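Local coordinates for (S)-ureidoglycine aminohydrolase cupin domain-containing protein (Pseudomonas syringae pv. tomato, PDB 3MYX) that is of unknown function but carries a cupin fold and is probably related to (S)-ureidoglycine aminohydrolases, at residues Y65-T79 with R102-S116. Residues are numbered along the deposited sequence; the frame is centred on the assembly and turned at random. Where two conformers were deposited one is given.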
ATOM      1  N   TYR A  65      -3.499 -10.919  -9.960  1.00  5.48           N
ATOM      2  CA  TYR A  65      -2.446 -10.041  -9.497  1.00  5.06           C
ATOM      3  C   TYR A  65      -1.971 -10.500  -8.126  1.00  5.02           C
ATOM      4  O   TYR A  65      -2.655 -11.261  -7.451  1.00  5.79           O
ATOM      5  CB  TYR A  65      -2.991  -8.623  -9.342  1.00  5.87           C
ATOM      6  CG  TYR A  65      -3.831  -8.074 -10.486  1.00  5.11           C
ATOM      7  CD1 TYR A  65      -3.523  -8.348 -11.817  1.00  5.89           C
ATOM      8  CD2 TYR A  65      -4.902  -7.229 -10.232  1.00  5.47           C
ATOM      9  CE1 TYR A  65      -4.281  -7.823 -12.860  1.00  6.43           C
ATOM     10  CE2 TYR A  65      -5.649  -6.702 -11.264  1.00  5.92           C
ATOM     11  CZ  TYR A  65      -5.322  -6.983 -12.568  1.00  5.78           C
ATOM     12  OH  TYR A  65      -6.088  -6.451 -13.569  1.00  6.80           O
ATOM     13  N   THR A  66      -0.826  -9.986  -7.684  1.00  5.60           N
ATOM     14  CA  THR A  66      -0.543  -9.924  -6.244  1.00  5.10           C
ATOM     15  C   THR A  66      -1.110  -8.595  -5.786  1.00  5.90           C
ATOM     16  O   THR A  66      -0.761  -7.574  -6.327  1.00  6.63           O
ATOM     17  CB  THR A  66       0.944  -9.985  -5.933  1.00  5.93           C
ATOM     18  OG1 THR A  66       1.486 -11.171  -6.527  1.00  7.64           O
ATOM     19  CG2 THR A  66       1.178  -9.980  -4.433  1.00  7.17           C
ATOM     20  N   GLU A  67      -1.992  -8.602  -4.798  1.00  5.14           N
ATOM     21  CA  GLU A  67      -2.687  -7.367  -4.405  1.00  5.59           C
ATOM     22  C   GLU A  67      -2.827  -7.224  -2.892  1.00  5.66           C
ATOM     23  O   GLU A  67      -3.291  -8.126  -2.205  1.00  7.48           O
ATOM     24  CB  GLU A  67      -4.050  -7.259  -5.105  1.00  6.57           C
ATOM     25  CG  GLU A  67      -4.746  -5.919  -4.868  1.00  6.45           C
ATOM     26  CD  GLU A  67      -5.911  -5.635  -5.824  1.00  7.52           C
ATOM     27  OE1 GLU A  67      -6.091  -6.335  -6.857  1.00  7.98           O
ATOM     28  OE2 GLU A  67      -6.604  -4.632  -5.549  1.00  8.37           O
HETATM   29  N   MSE A  68      -2.404  -6.064  -2.401  1.00  6.08           N
HETATM   30  CA  MSE A  68      -2.543  -5.682  -1.002  0.50  7.18           C
HETATM   31  C   MSE A  68      -3.728  -4.768  -0.857  1.00  7.04           C
HETATM   32  O   MSE A  68      -3.902  -3.832  -1.650  1.00  8.17           O
HETATM   33  CB  MSE A  68      -1.315  -4.920  -0.533  0.50  8.33           C
HETATM   34  CG  MSE A  68      -1.446  -4.422   0.893  0.50  8.13           C
HETATM   35 SE   MSE A  68       0.030  -3.288   1.240  0.38  9.06          SE
HETATM   36  CE  MSE A  68      -0.091  -3.204   3.146  0.50  7.97           C
ATOM     37  N   LEU A  69      -4.532  -5.028   0.175  1.00  6.76           N
ATOM     38  CA  LEU A  69      -5.716  -4.222   0.531  1.00  7.33           C
ATOM     39  C   LEU A  69      -5.506  -3.600   1.901  1.00  7.15           C
ATOM     40  O   LEU A  69      -5.055  -4.275   2.809  1.00  7.04           O
ATOM     41  CB  LEU A  69      -6.987  -5.110   0.652  1.00  8.68           C
ATOM     42  CG  LEU A  69      -7.547  -5.869  -0.554  1.00  9.95           C
ATOM     43  CD1 LEU A  69      -6.676  -7.081  -0.895  1.00 12.58           C
ATOM     44  CD2 LEU A  69      -8.987  -6.268  -0.305  1.00 12.47           C
ATOM     45  N   VAL A  70      -5.837  -2.318   2.034  1.00  6.61           N
ATOM     46  CA  VAL A  70      -5.809  -1.586   3.289  0.50  6.41           C
ATOM     47  C   VAL A  70      -7.200  -0.962   3.483  1.00  5.97           C
ATOM     48  O   VAL A  70      -7.579  -0.082   2.694  1.00  6.43           O
ATOM     49  CB  VAL A  70      -4.761  -0.448   3.207  0.50  6.30           C
ATOM     50  CG1 VAL A  70      -4.747   0.365   4.487  0.50  7.25           C
ATOM     51  CG2 VAL A  70      -3.375  -1.013   2.938  0.50  5.84           C
HETATM   52  N   MSE A  71      -7.965  -1.389   4.482  1.00  6.07           N
HETATM   53  CA  MSE A  71      -9.355  -0.951   4.648  0.50  6.93           C
HETATM   54  C   MSE A  71      -9.454   0.476   5.153  1.00  6.98           C
HETATM   55  O   MSE A  71      -8.786   0.845   6.129  1.00  7.42           O
HETATM   56  CB  MSE A  71     -10.074  -1.833   5.658  0.50  8.43           C
HETATM   57  CG  MSE A  71     -10.195  -3.270   5.273  0.50  9.97           C
HETATM   58 SE   MSE A  71     -11.157  -3.552   3.628  0.38 10.38          SE
HETATM   59  CE  MSE A  71     -12.659  -2.358   3.906  0.50 10.05           C
ATOM     60  N   HIS A  72     -10.330   1.263   4.530  1.00  6.95           N
ATOM     61  CA  HIS A  72     -10.626   2.630   4.958  1.00  6.73           C
ATOM     62  C   HIS A  72     -12.046   2.855   5.463  1.00  7.21           C
ATOM     63  O   HIS A  72     -12.274   3.755   6.278  1.00  8.52           O
ATOM     64  CB  HIS A  72     -10.276   3.643   3.853  1.00  6.70           C
ATOM     65  CG  HIS A  72      -8.815   3.966   3.798  1.00  7.13           C
ATOM     66  ND1 HIS A  72      -8.239   4.933   4.593  1.00  8.29           N
ATOM     67  CD2 HIS A  72      -7.795   3.414   3.088  1.00  7.15           C
ATOM     68  CE1 HIS A  72      -6.934   4.960   4.379  1.00  8.15           C
ATOM     69  NE2 HIS A  72      -6.636   4.049   3.470  1.00  7.77           N
ATOM     70  N   ARG A  73     -12.989   2.060   4.979  1.00  8.33           N
ATOM     71  CA  ARG A  73     -14.383   2.135   5.401  0.50  9.26           C
ATOM     72  C   ARG A  73     -15.024   0.785   5.181  1.00  9.07           C
ATOM     73  O   ARG A  73     -14.716   0.107   4.209  1.00  8.66           O
ATOM     74  CB  ARG A  73     -15.111   3.195   4.572  0.50 11.33           C
ATOM     75  CG  ARG A  73     -16.504   3.547   5.042  0.50 13.64           C
ATOM     76  CD  ARG A  73     -17.051   4.698   4.218  0.50 15.07           C
ATOM     77  NE  ARG A  73     -17.491   4.251   2.901  0.50 16.52           N
ATOM     78  CZ  ARG A  73     -17.381   4.961   1.781  0.50 18.09           C
ATOM     79  NH1 ARG A  73     -16.824   6.168   1.788  0.50 16.83           N
ATOM     80  NH2 ARG A  73     -17.826   4.457   0.641  0.50 19.07           N
ATOM     81  N   GLY A  74     -15.926   0.393   6.067  1.00  9.24           N
ATOM     82  CA  GLY A  74     -16.622  -0.852   5.880  1.00  9.43           C
ATOM     83  C   GLY A  74     -15.797  -2.055   6.270  1.00  9.19           C
ATOM     84  O   GLY A  74     -14.969  -1.997   7.187  1.00 10.61           O
ATOM     85  N   SER A  75     -16.036  -3.152   5.574  1.00  9.12           N
ATOM     86  CA  SER A  75     -15.432  -4.409   5.953  1.00  9.72           C
ATOM     87  C   SER A  75     -15.413  -5.356   4.795  1.00  9.12           C
ATOM     88  O   SER A  75     -16.346  -5.367   3.981  1.00 10.95           O
ATOM     89  CB  SER A  75     -16.220  -5.044   7.119  1.00 12.06           C
ATOM     90  OG  SER A  75     -15.594  -6.216   7.599  1.00 15.91           O
ATOM     91  N   VAL A  76     -14.351  -6.148   4.708  1.00  9.11           N
ATOM     92  CA  VAL A  76     -14.241  -7.193   3.693  0.50  7.72           C
ATOM     93  C   VAL A  76     -13.871  -8.494   4.374  1.00  8.00           C
ATOM     94  O   VAL A  76     -12.998  -8.506   5.237  1.00  9.12           O
ATOM     95  CB  VAL A  76     -13.160  -6.859   2.632  0.50  7.72           C
ATOM     96  CG1 VAL A  76     -12.783  -8.104   1.784  0.50  6.93           C
ATOM     97  CG2 VAL A  76     -13.627  -5.711   1.737  0.50  7.24           C
ATOM     98  N   THR A  77     -14.512  -9.580   3.977  1.00  7.79           N
ATOM     99  CA  THR A  77     -14.066 -10.912   4.356  1.00  8.23           C
ATOM    100  C   THR A  77     -13.548 -11.610   3.099  1.00  7.57           C
ATOM    101  O   THR A  77     -14.261 -11.702   2.080  1.00  7.74           O
ATOM    102  CB  THR A  77     -15.170 -11.736   5.019  1.00  9.67           C
ATOM    103  OG1 THR A  77     -15.536 -11.104   6.254  1.00 11.75           O
ATOM    104  CG2 THR A  77     -14.697 -13.170   5.299  1.00 10.75           C
ATOM    105  N   LEU A  78     -12.291 -12.035   3.177  1.00  6.28           N
ATOM    106  CA  LEU A  78     -11.612 -12.760   2.121  1.00  6.73           C
ATOM    107  C   LEU A  78     -11.653 -14.236   2.508  1.00  7.59           C
ATOM    108  O   LEU A  78     -11.219 -14.600   3.600  1.00  8.44           O
ATOM    109  CB  LEU A  78     -10.139 -12.308   2.013  1.00  6.76           C
ATOM    110  CG  LEU A  78      -9.908 -10.818   1.782  1.00  7.09           C
ATOM    111  CD1 LEU A  78      -8.421 -10.498   1.870  1.00  9.09           C
ATOM    112  CD2 LEU A  78     -10.488 -10.367   0.427  1.00 10.26           C
ATOM    113  N   THR A  79     -12.156 -15.082   1.618  1.00  7.35           N
ATOM    114  CA  THR A  79     -12.203 -16.516   1.856  0.50  8.08           C
ATOM    115  C   THR A  79     -11.483 -17.249   0.722  1.00  7.24           C
ATOM    116  O   THR A  79     -11.659 -16.906  -0.439  1.00  8.21           O
ATOM    117  CB  THR A  79     -13.669 -17.002   1.975  0.50  8.34           C
ATOM    118  OG1 THR A  79     -14.385 -16.143   2.884  0.50 10.05           O
ATOM    119  CG2 THR A  79     -13.725 -18.443   2.467  0.50  9.40           C
ATOM    120  N   ARG A 102     -12.800 -15.449  -2.605  1.00  6.23           N
ATOM    121  CA  ARG A 102     -14.057 -14.719  -2.577  1.00  6.87           C
ATOM    122  C   ARG A 102     -13.826 -13.468  -1.748  1.00  7.71           C
ATOM    123  O   ARG A 102     -13.286 -13.532  -0.631  1.00  8.07           O
ATOM    124  CB  ARG A 102     -15.192 -15.571  -2.003  1.00  8.88           C
ATOM    125  CG  ARG A 102     -16.537 -14.866  -1.938  1.00  8.59           C
ATOM    126  CD  ARG A 102     -17.584 -15.889  -1.568  1.00 12.54           C
ATOM    127  NE  ARG A 102     -18.931 -15.356  -1.404  1.00 15.99           N
ATOM    128  CZ  ARG A 102     -19.794 -15.128  -2.394  1.00 15.44           C
ATOM    129  NH1 ARG A 102     -19.467 -15.330  -3.667  1.00 18.76           N
ATOM    130  NH2 ARG A 102     -20.993 -14.665  -2.105  1.00 16.82           N
ATOM    131  N   ILE A 103     -14.201 -12.330  -2.325  1.00  6.67           N
ATOM    132  CA  ILE A 103     -14.056 -11.020  -1.718  1.00  7.01           C
ATOM    133  C   ILE A 103     -15.460 -10.537  -1.404  1.00  6.83           C
ATOM    134  O   ILE A 103     -16.225 -10.244  -2.308  1.00  8.05           O
ATOM    135  CB  ILE A 103     -13.336 -10.055  -2.690  1.00  7.39           C
ATOM    136  CG1 ILE A 103     -11.974 -10.644  -3.120  1.00  7.52           C
ATOM    137  CG2 ILE A 103     -13.195  -8.655  -2.080  1.00  8.15           C
ATOM    138  CD1 ILE A 103     -11.214  -9.859  -4.188  1.00  9.65           C
ATOM    139  N   ASP A 104     -15.788 -10.500  -0.119  1.00  7.01           N
ATOM    140  CA  ASP A 104     -17.151 -10.239   0.336  1.00  7.78           C
ATOM    141  C   ASP A 104     -17.140  -8.921   1.120  1.00  7.63           C
ATOM    142  O   ASP A 104     -16.755  -8.897   2.284  1.00  8.87           O
ATOM    143  CB  ASP A 104     -17.658 -11.415   1.178  1.00  9.63           C
ATOM    144  CG  ASP A 104     -19.097 -11.277   1.605  1.00 12.37           C
ATOM    145  OD1 ASP A 104     -19.719 -10.235   1.330  1.00 13.36           O
ATOM    146  OD2 ASP A 104     -19.558 -12.241   2.237  1.00 17.27           O
ATOM    147  N   ALA A 105     -17.580  -7.838   0.479  1.00  8.05           N
ATOM    148  CA  ALA A 105     -17.581  -6.498   1.053  1.00  7.49           C
ATOM    149  C   ALA A 105     -18.953  -6.159   1.609  1.00  8.52           C
ATOM    150  O   ALA A 105     -19.972  -6.378   0.973  1.00 10.31           O
ATOM    151  CB  ALA A 105     -17.195  -5.460  -0.001  1.00  9.47           C
ATOM    152  N   GLN A 106     -18.957  -5.548   2.785  1.00  8.65           N
ATOM    153  CA  GLN A 106     -20.175  -4.951   3.289  0.50  9.75           C
ATOM    154  C   GLN A 106     -20.529  -3.757   2.402  1.00  9.46           C
ATOM    155  O   GLN A 106     -19.660  -3.168   1.767  1.00  8.92           O
ATOM    156  CB  GLN A 106     -19.999  -4.539   4.747  0.50 10.91           C
ATOM    157  CG  GLN A 106     -19.933  -5.744   5.673  0.50 13.06           C
ATOM    158  CD  GLN A 106     -21.153  -6.634   5.545  0.50 15.03           C
ATOM    159  OE1 GLN A 106     -21.057  -7.789   5.129  0.50 16.84           O
ATOM    160  NE2 GLN A 106     -22.318  -6.091   5.887  0.50 16.12           N
ATOM    161  N   PRO A 107     -21.824  -3.405   2.332  1.00  9.79           N
ATOM    162  CA  PRO A 107     -22.165  -2.249   1.511  1.00  9.99           C
ATOM    163  C   PRO A 107     -21.347  -1.013   1.854  1.00  9.77           C
ATOM    164  O   PRO A 107     -21.052  -0.764   3.036  1.00 11.10           O
ATOM    165  CB  PRO A 107     -23.640  -2.020   1.841  1.00 11.46           C
ATOM    166  CG  PRO A 107     -24.149  -3.371   2.148  1.00 11.42           C
ATOM    167  CD  PRO A 107     -23.025  -4.030   2.917  1.00 11.19           C
ATOM    168  N   GLU A 108     -20.957  -0.262   0.827  0.50  9.51           N
ATOM    169  CA  GLU A 108     -20.295   1.024   1.007  0.50  9.94           C
ATOM    170  C   GLU A 108     -18.917   0.851   1.666  0.50 10.31           C
ATOM    171  O   GLU A 108     -18.536   1.639   2.525  0.50 11.57           O
ATOM    172  CB  GLU A 108     -21.201   1.983   1.814  0.50 11.04           C
ATOM    173  CG  GLU A 108     -22.648   2.019   1.315  0.50 11.63           C
ATOM    174  CD  GLU A 108     -22.783   2.647  -0.053  0.50 16.08           C
ATOM    175  OE1 GLU A 108     -21.932   3.478  -0.430  0.50 18.60           O
ATOM    176  OE2 GLU A 108     -23.767   2.318  -0.750  0.50 19.14           O
ATOM    177  N   SER A 109     -18.194  -0.201   1.284  1.00  9.12           N
ATOM    178  CA  SER A 109     -16.823  -0.394   1.759  1.00  8.47           C
ATOM    179  C   SER A 109     -15.845   0.246   0.773  1.00  8.62           C
ATOM    180  O   SER A 109     -16.135   0.408  -0.424  1.00  9.06           O
ATOM    181  CB  SER A 109     -16.515  -1.874   1.943  1.00  9.39           C
ATOM    182  OG  SER A 109     -17.315  -2.457   2.948  1.00  9.59           O
ATOM    183  N   LEU A 110     -14.668   0.594   1.290  1.00  8.08           N
ATOM    184  CA  LEU A 110     -13.654   1.291   0.506  1.00  8.16           C
ATOM    185  C   LEU A 110     -12.302   0.907   1.056  1.00  7.41           C
ATOM    186  O   LEU A 110     -12.051   1.025   2.264  1.00  8.76           O
ATOM    187  CB  LEU A 110     -13.856   2.818   0.603  1.00 10.08           C
ATOM    188  CG  LEU A 110     -13.046   3.735  -0.325  1.00 10.59           C
ATOM    189  CD1 LEU A 110     -13.773   5.102  -0.526  1.00 13.10           C
ATOM    190  CD2 LEU A 110     -11.592   3.956   0.147  1.00 11.31           C
ATOM    191  N   TRP A 111     -11.418   0.465   0.167  1.00  6.85           N
ATOM    192  CA  TRP A 111     -10.045   0.174   0.553  1.00  6.48           C
ATOM    193  C   TRP A 111      -9.048   0.739  -0.422  1.00  6.14           C
ATOM    194  O   TRP A 111      -9.366   0.929  -1.591  1.00  7.46           O
ATOM    195  CB  TRP A 111      -9.821  -1.321   0.714  1.00  6.50           C
ATOM    196  CG  TRP A 111     -10.129  -2.239  -0.439  1.00  7.12           C
ATOM    197  CD1 TRP A 111      -9.252  -2.715  -1.371  1.00  6.78           C
ATOM    198  CD2 TRP A 111     -11.388  -2.887  -0.715  1.00  6.27           C
ATOM    199  NE1 TRP A 111      -9.865  -3.621  -2.189  1.00  7.88           N
ATOM    200  CE2 TRP A 111     -11.182  -3.729  -1.835  1.00  8.16           C
ATOM    201  CE3 TRP A 111     -12.666  -2.822  -0.142  1.00  9.08           C
ATOM    202  CZ2 TRP A 111     -12.195  -4.524  -2.370  1.00  9.08           C
ATOM    203  CZ3 TRP A 111     -13.684  -3.585  -0.702  1.00 10.30           C
ATOM    204  CH2 TRP A 111     -13.433  -4.429  -1.797  1.00 10.74           C
ATOM    205  N   ALA A 112      -7.845   1.026   0.070  1.00  6.11           N
ATOM    206  CA  ALA A 112      -6.727   1.329  -0.807  1.00  5.70           C
ATOM    207  C   ALA A 112      -6.090   0.022  -1.267  1.00  6.05           C
ATOM    208  O   ALA A 112      -6.156  -0.994  -0.586  1.00  6.75           O
ATOM    209  CB  ALA A 112      -5.689   2.205  -0.120  1.00  6.47           C
ATOM    210  N   PHE A 113      -5.452   0.057  -2.425  1.00  6.20           N
ATOM    211  CA  PHE A 113      -4.751  -1.111  -2.923  1.00  5.98           C
ATOM    212  C   PHE A 113      -3.419  -0.758  -3.557  1.00  5.00           C
ATOM    213  O   PHE A 113      -3.209   0.361  -4.056  1.00  5.75           O
ATOM    214  CB  PHE A 113      -5.612  -1.880  -3.951  1.00  6.10           C
ATOM    215  CG  PHE A 113      -5.674  -1.229  -5.320  1.00  6.14           C
ATOM    216  CD1 PHE A 113      -4.721  -1.495  -6.293  1.00  5.96           C
ATOM    217  CD2 PHE A 113      -6.688  -0.335  -5.644  1.00  5.67           C
ATOM    218  CE1 PHE A 113      -4.755  -0.878  -7.539  1.00  6.77           C
ATOM    219  CE2 PHE A 113      -6.728   0.277  -6.909  1.00  6.30           C
ATOM    220  CZ  PHE A 113      -5.750   0.006  -7.849  1.00  7.53           C
ATOM    221  N   CYS A 114      -2.525  -1.746  -3.543  1.00  5.31           N
ATOM    222  CA  CYS A 114      -1.348  -1.785  -4.412  1.00  5.89           C
ATOM    223  C   CYS A 114      -1.297  -3.179  -5.009  1.00  5.97           C
ATOM    224  O   CYS A 114      -1.384  -4.173  -4.290  1.00  7.06           O
ATOM    225  CB  CYS A 114      -0.084  -1.491  -3.612  1.00  7.32           C
ATOM    226  SG  CYS A 114       1.420  -1.507  -4.636  1.00  9.56           S
ATOM    227  N   ALA A 115      -1.191  -3.252  -6.339  1.00  6.94           N
ATOM    228  CA  ALA A 115      -1.168  -4.519  -7.049  1.00  6.16           C
ATOM    229  C   ALA A 115       0.030  -4.602  -7.961  1.00  6.70           C
ATOM    230  O   ALA A 115       0.362  -3.629  -8.636  1.00  7.90           O
ATOM    231  CB  ALA A 115      -2.447  -4.677  -7.880  1.00  7.29           C
ATOM    232  N   SER A 116       0.633  -5.785  -8.011  1.00  6.17           N
ATOM    233  CA  SER A 116       1.543  -6.137  -9.091  1.00  5.07           C
ATOM    234  C   SER A 116       0.714  -6.874 -10.128  1.00  5.45           C
ATOM    235  O   SER A 116       0.288  -8.006  -9.910  1.00  6.88           O
ATOM    236  CB  SER A 116       2.660  -7.033  -8.596  1.00  6.08           C
ATOM    237  OG  SER A 116       3.479  -7.470  -9.674  1.00  8.75           O
TER
HETATM  238  O   HOH W   1       2.482 -10.526  -9.271  1.00  9.12           O
HETATM  239  O   HOH W   2      -9.041  -5.233  -4.381  1.00 13.31           O
HETATM  240  O   HOH W   3     -18.088   2.038  -1.337  1.00 21.71           O
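Trp-111 meets Leu-69, Met-71 and Val-76 inside the barrel, between two antiparallel ladders. Its CG sits between the backbone N and the carbonyl carbon (chi1 56°), which swings the indole across toward Val-76, whose CG2 comes obliquely to the CZ3 corner of the ring. Leu-69 lies alongside, its CD2 over one face of the indole in a CH-pi contact, 3.6 Å from the centroid of the five-membered ring. The bent selenomethionine Met-71 adds an oblique Met-aromatic contact. At the indole edge, NE1 donates to a water that in turn donates to OE2 of Glu-67. That carboxylate oxygen also makes a salt bridge with Arg-37, while OE1 is hydrogen-bonded to the Tyr-63 hydroxyl. Farther along the second ladder, CG1 of Val-76 and CD2 of Leu-78 pack against Ile-103.

Where the chain turns from one ladder to the other, His-72 N and Arg-73 N both donate hydrogen bonds to Leu-110 O, a classic beta bulge. Arg-73 bends at chi3 (77°) so that NE reaches Glu-108 O at 2.8 Å in a nearly straight bond, with Leu-110 CB over the guanidinium face. Ser-109 OG accepts from Ser-75 N at 3.0 Å and donates to Gln-106 O, tying the two turns together. Strands 66-71 and 109-116 thus pair in one sheet and 75-79 and 102-105 in the facing one, with Trp-111, Leu-69 and Met-71 of the first ladder meeting Val-76 of the second, in the antiparallel beta-barrel (jelly roll) of the cupin fold.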